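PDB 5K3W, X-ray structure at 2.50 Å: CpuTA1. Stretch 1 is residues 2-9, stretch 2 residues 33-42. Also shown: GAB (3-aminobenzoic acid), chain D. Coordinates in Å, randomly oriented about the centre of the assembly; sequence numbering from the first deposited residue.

Stretch 1, residues 2-9: TRATLLTV
Stretch 2, residues 33-42: VLADFGAPQV

How does the start of stretch 2 join stretch 1? V33 opens it in extended conformation (phi/psi -147/149), running antiparallel to strand 5-9, with 130° between the two N-to-C directions. V33 faces T8 (-80/124) in a hydrogen-bonded pair, CA to CA 5.5 Å: T8 N donates to V33 O at 2.9 Å, and V33 N donates to T8 O at 3.1 Å, so each residue satisfies both polar backbone atoms of the other. V33 (chi1 m) and T8 (chi1 m) lie on the same face of the sheet, T8 CB 4.4 Å from V33 CG2. V33 O also receives a CA-H...O contact from L7 CA at 3.4 Å.

What happens on the other face, one residue on? L34 (-64/148) pairs with L7 (-123/125) without mutual backbone hydrogen bonds, and the CA atoms come within 4.5 Å. Both leucines have chi1 m; chi2 is t in L34 and 146° in L7. Their side-chain ends approach, L7 CD2 to L34 CD2 at 3.5 Å, a close apolar contact, while T5 CG2 lies 3.7 Å from L34 CD2. L34 CA makes a CA-H...O contact with L6 O at 3.5 Å, bent to 138° at the hydrogen.

How does the backbone bonding continue beyond L34? A35 (-144/166) and L6 (-131/134) have CA atoms 5.3 Å apart. A35 N donates to L6 O at 2.9 Å, nearly straight at 163°, and a water accepts from L6 N at 2.9 Å and donates to A35 O at 2.8 Å. L6 (chi1 t, chi2 p) makes an apolar contact, its CD2 4.0 Å from A35 CB.

What carries the contact through the turn? D36 (-82/108) to A39 form a type I turn, F37 at -55/-24 and G38 at -87/-13, closed by A39 N to D36 O at 3.1 Å. D36 (chi1 t) accepts from G38 N through OD1 at 2.6 Å; a water links that OD1, at 2.8 Å, to T2 N, at 3.2 Å. The CA-to-CB bond of F37 points toward stretch 1 (chi1 t, chi2 93°). A4 CB sits 3.5 Å from the F37 ring centroid, 6° off the normal, a CH-pi contact; L6 CB lies at the ring edge, and T2 (chi1 t) packs CG2 3.2 Å from F37 CB.

How does Q41 finish the contact? In its side chain (backbone -132/-16; chi1 m, chi2 m), NE2 donates to D36 O at 3.0 Å, and Q41 CG lies 3.4 Å from L6 CD2. A water bridges Q41 OE1, at 2.7 Å, and T8 OG1, at 2.6 Å, a polar link between atoms 4.3 Å apart, too far for a direct hydrogen bond.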

# COMPACT_ATOMS: atom_id res chain seq x y z
N THR A 2 18.76 13.52 17.05
CA THR A 2 17.66 12.65 17.43
C THR A 2 18.22 11.35 18.02
O THR A 2 19.36 11.00 17.75
CB THR A 2 16.76 12.34 16.23
OG1 THR A 2 15.52 11.74 16.67
CG2 THR A 2 17.44 11.39 15.29
N ARG A 3 17.42 10.66 18.83
CA ARG A 3 17.91 9.44 19.47
C ARG A 3 18.15 8.35 18.44
O ARG A 3 19.23 7.77 18.38
CB ARG A 3 16.92 8.97 20.54
CG ARG A 3 17.42 7.84 21.42
CD ARG A 3 16.27 7.36 22.29
NE ARG A 3 15.18 6.82 21.47
CZ ARG A 3 13.91 6.74 21.86
NH1 ARG A 3 13.55 7.17 23.06
NH2 ARG A 3 13.00 6.24 21.03
N ALA A 4 17.14 8.08 17.60
CA ALA A 4 17.24 7.07 16.56
C ALA A 4 18.35 7.37 15.57
O ALA A 4 18.72 8.53 15.33
CB ALA A 4 15.90 6.95 15.82
N THR A 5 18.90 6.31 14.98
CA THR A 5 19.89 6.41 13.93
C THR A 5 19.20 6.22 12.59
O THR A 5 18.25 5.43 12.49
CB THR A 5 20.98 5.34 14.08
OG1 THR A 5 21.73 5.56 15.27
CG2 THR A 5 21.93 5.38 12.89
N LEU A 6 19.66 6.94 11.58
CA LEU A 6 19.17 6.81 10.22
C LEU A 6 20.36 6.68 9.27
O LEU A 6 21.33 7.45 9.37
CB LEU A 6 18.30 8.02 9.80
CG LEU A 6 17.87 7.99 8.31
CD1 LEU A 6 16.96 6.81 7.99
CD2 LEU A 6 17.23 9.27 7.88
N LEU A 7 20.28 5.72 8.35
CA LEU A 7 21.27 5.55 7.30
C LEU A 7 20.57 5.62 5.96
O LEU A 7 19.59 4.90 5.73
CB LEU A 7 22.01 4.21 7.44
CG LEU A 7 22.92 4.07 8.66
CD1 LEU A 7 22.91 2.64 9.15
CD2 LEU A 7 24.34 4.49 8.34
N THR A 8 21.04 6.51 5.10
CA THR A 8 20.63 6.53 3.71
C THR A 8 21.42 5.46 2.98
O THR A 8 22.65 5.48 3.01
CB THR A 8 20.90 7.89 3.09
OG1 THR A 8 20.23 8.89 3.85
CG2 THR A 8 20.40 7.93 1.65
N VAL A 9 20.73 4.53 2.32
CA VAL A 9 21.40 3.52 1.52
C VAL A 9 21.50 4.06 0.09
O VAL A 9 20.50 4.18 -0.62
CB VAL A 9 20.65 2.19 1.56
CG1 VAL A 9 21.37 1.15 0.70
CG2 VAL A 9 20.52 1.70 3.02
N VAL A 33 25.41 6.10 4.21
CA VAL A 33 25.97 7.17 5.04
C VAL A 33 24.92 7.56 6.08
O VAL A 33 23.72 7.48 5.84
CB VAL A 33 26.37 8.40 4.20
CG1 VAL A 33 27.36 8.01 3.11
CG2 VAL A 33 25.13 9.04 3.59
N LEU A 34 25.40 7.99 7.25
CA LEU A 34 24.49 8.45 8.28
C LEU A 34 23.74 9.70 7.83
O LEU A 34 24.26 10.52 7.06
CB LEU A 34 25.26 8.75 9.57
CG LEU A 34 25.82 7.54 10.29
CD1 LEU A 34 26.86 7.99 11.30
CD2 LEU A 34 24.72 6.75 10.97
N ALA A 35 22.50 9.84 8.31
CA ALA A 35 21.68 11.02 8.08
C ALA A 35 20.85 11.30 9.34
O ALA A 35 20.72 10.46 10.23
CB ALA A 35 20.78 10.84 6.85
N ASP A 36 20.27 12.50 9.40
CA ASP A 36 19.53 12.94 10.57
C ASP A 36 18.10 12.38 10.53
O ASP A 36 17.25 12.84 9.76
CB ASP A 36 19.54 14.47 10.65
CG ASP A 36 18.66 15.03 11.77
OD1 ASP A 36 18.09 14.23 12.56
OD2 ASP A 36 18.53 16.29 11.85
N PHE A 37 17.84 11.41 11.40
CA PHE A 37 16.52 10.80 11.52
C PHE A 37 15.42 11.82 11.77
O PHE A 37 14.25 11.55 11.46
CB PHE A 37 16.57 9.77 12.65
CG PHE A 37 15.25 9.16 13.00
CD1 PHE A 37 14.84 7.97 12.41
CD2 PHE A 37 14.44 9.73 13.95
CE1 PHE A 37 13.62 7.38 12.75
CE2 PHE A 37 13.22 9.16 14.29
CZ PHE A 37 12.81 7.98 13.69
N GLY A 38 15.76 13.00 12.32
CA GLY A 38 14.81 14.03 12.68
C GLY A 38 14.45 14.99 11.59
O GLY A 38 13.47 15.72 11.71
N ALA A 39 15.16 15.01 10.57
CA ALA A 39 14.93 15.88 9.43
C ALA A 39 14.21 15.13 8.31
O ALA A 39 14.32 13.91 8.19
CB ALA A 39 16.26 16.42 8.90
N PRO A 40 13.46 15.84 7.48
CA PRO A 40 12.84 15.20 6.31
C PRO A 40 13.89 14.52 5.43
O PRO A 40 14.97 15.04 5.20
CB PRO A 40 12.16 16.36 5.58
CG PRO A 40 12.83 17.60 6.12
CD PRO A 40 13.18 17.29 7.54
N GLN A 41 13.53 13.35 4.92
CA GLN A 41 14.48 12.56 4.16
C GLN A 41 13.95 12.03 2.84
O GLN A 41 14.76 11.59 2.01
CB GLN A 41 14.98 11.38 5.00
CG GLN A 41 15.77 11.80 6.22
CD GLN A 41 17.12 12.41 5.87
OE1 GLN A 41 17.64 12.23 4.77
NE2 GLN A 41 17.71 13.12 6.82
N VAL A 42 12.64 12.02 2.61
CA VAL A 42 12.05 11.43 1.42
C VAL A 42 11.50 12.53 0.53
O VAL A 42 10.87 13.48 1.01
CB VAL A 42 10.95 10.41 1.78
CG1 VAL A 42 10.43 9.73 0.53
CG2 VAL A 42 11.51 9.38 2.76
C1' GAB D . 17.85 12.19 22.31
O1' GAB D . 19.00 11.72 22.56
O2' GAB D . 17.68 13.17 21.50
C1 GAB D . 16.70 11.51 23.05
C2 GAB D . 15.36 11.74 22.73
C3 GAB D . 14.36 11.09 23.43
C4 GAB D . 14.69 10.21 24.46
C5 GAB D . 16.02 9.98 24.78
C6 GAB D . 17.03 10.63 24.08
N3 GAB D . 12.96 11.33 23.12
O HOH W 1 17.29 15.38 14.94
O HOH W 2 21.54 8.98 12.49
O HOH W 3 18.26 10.34 3.00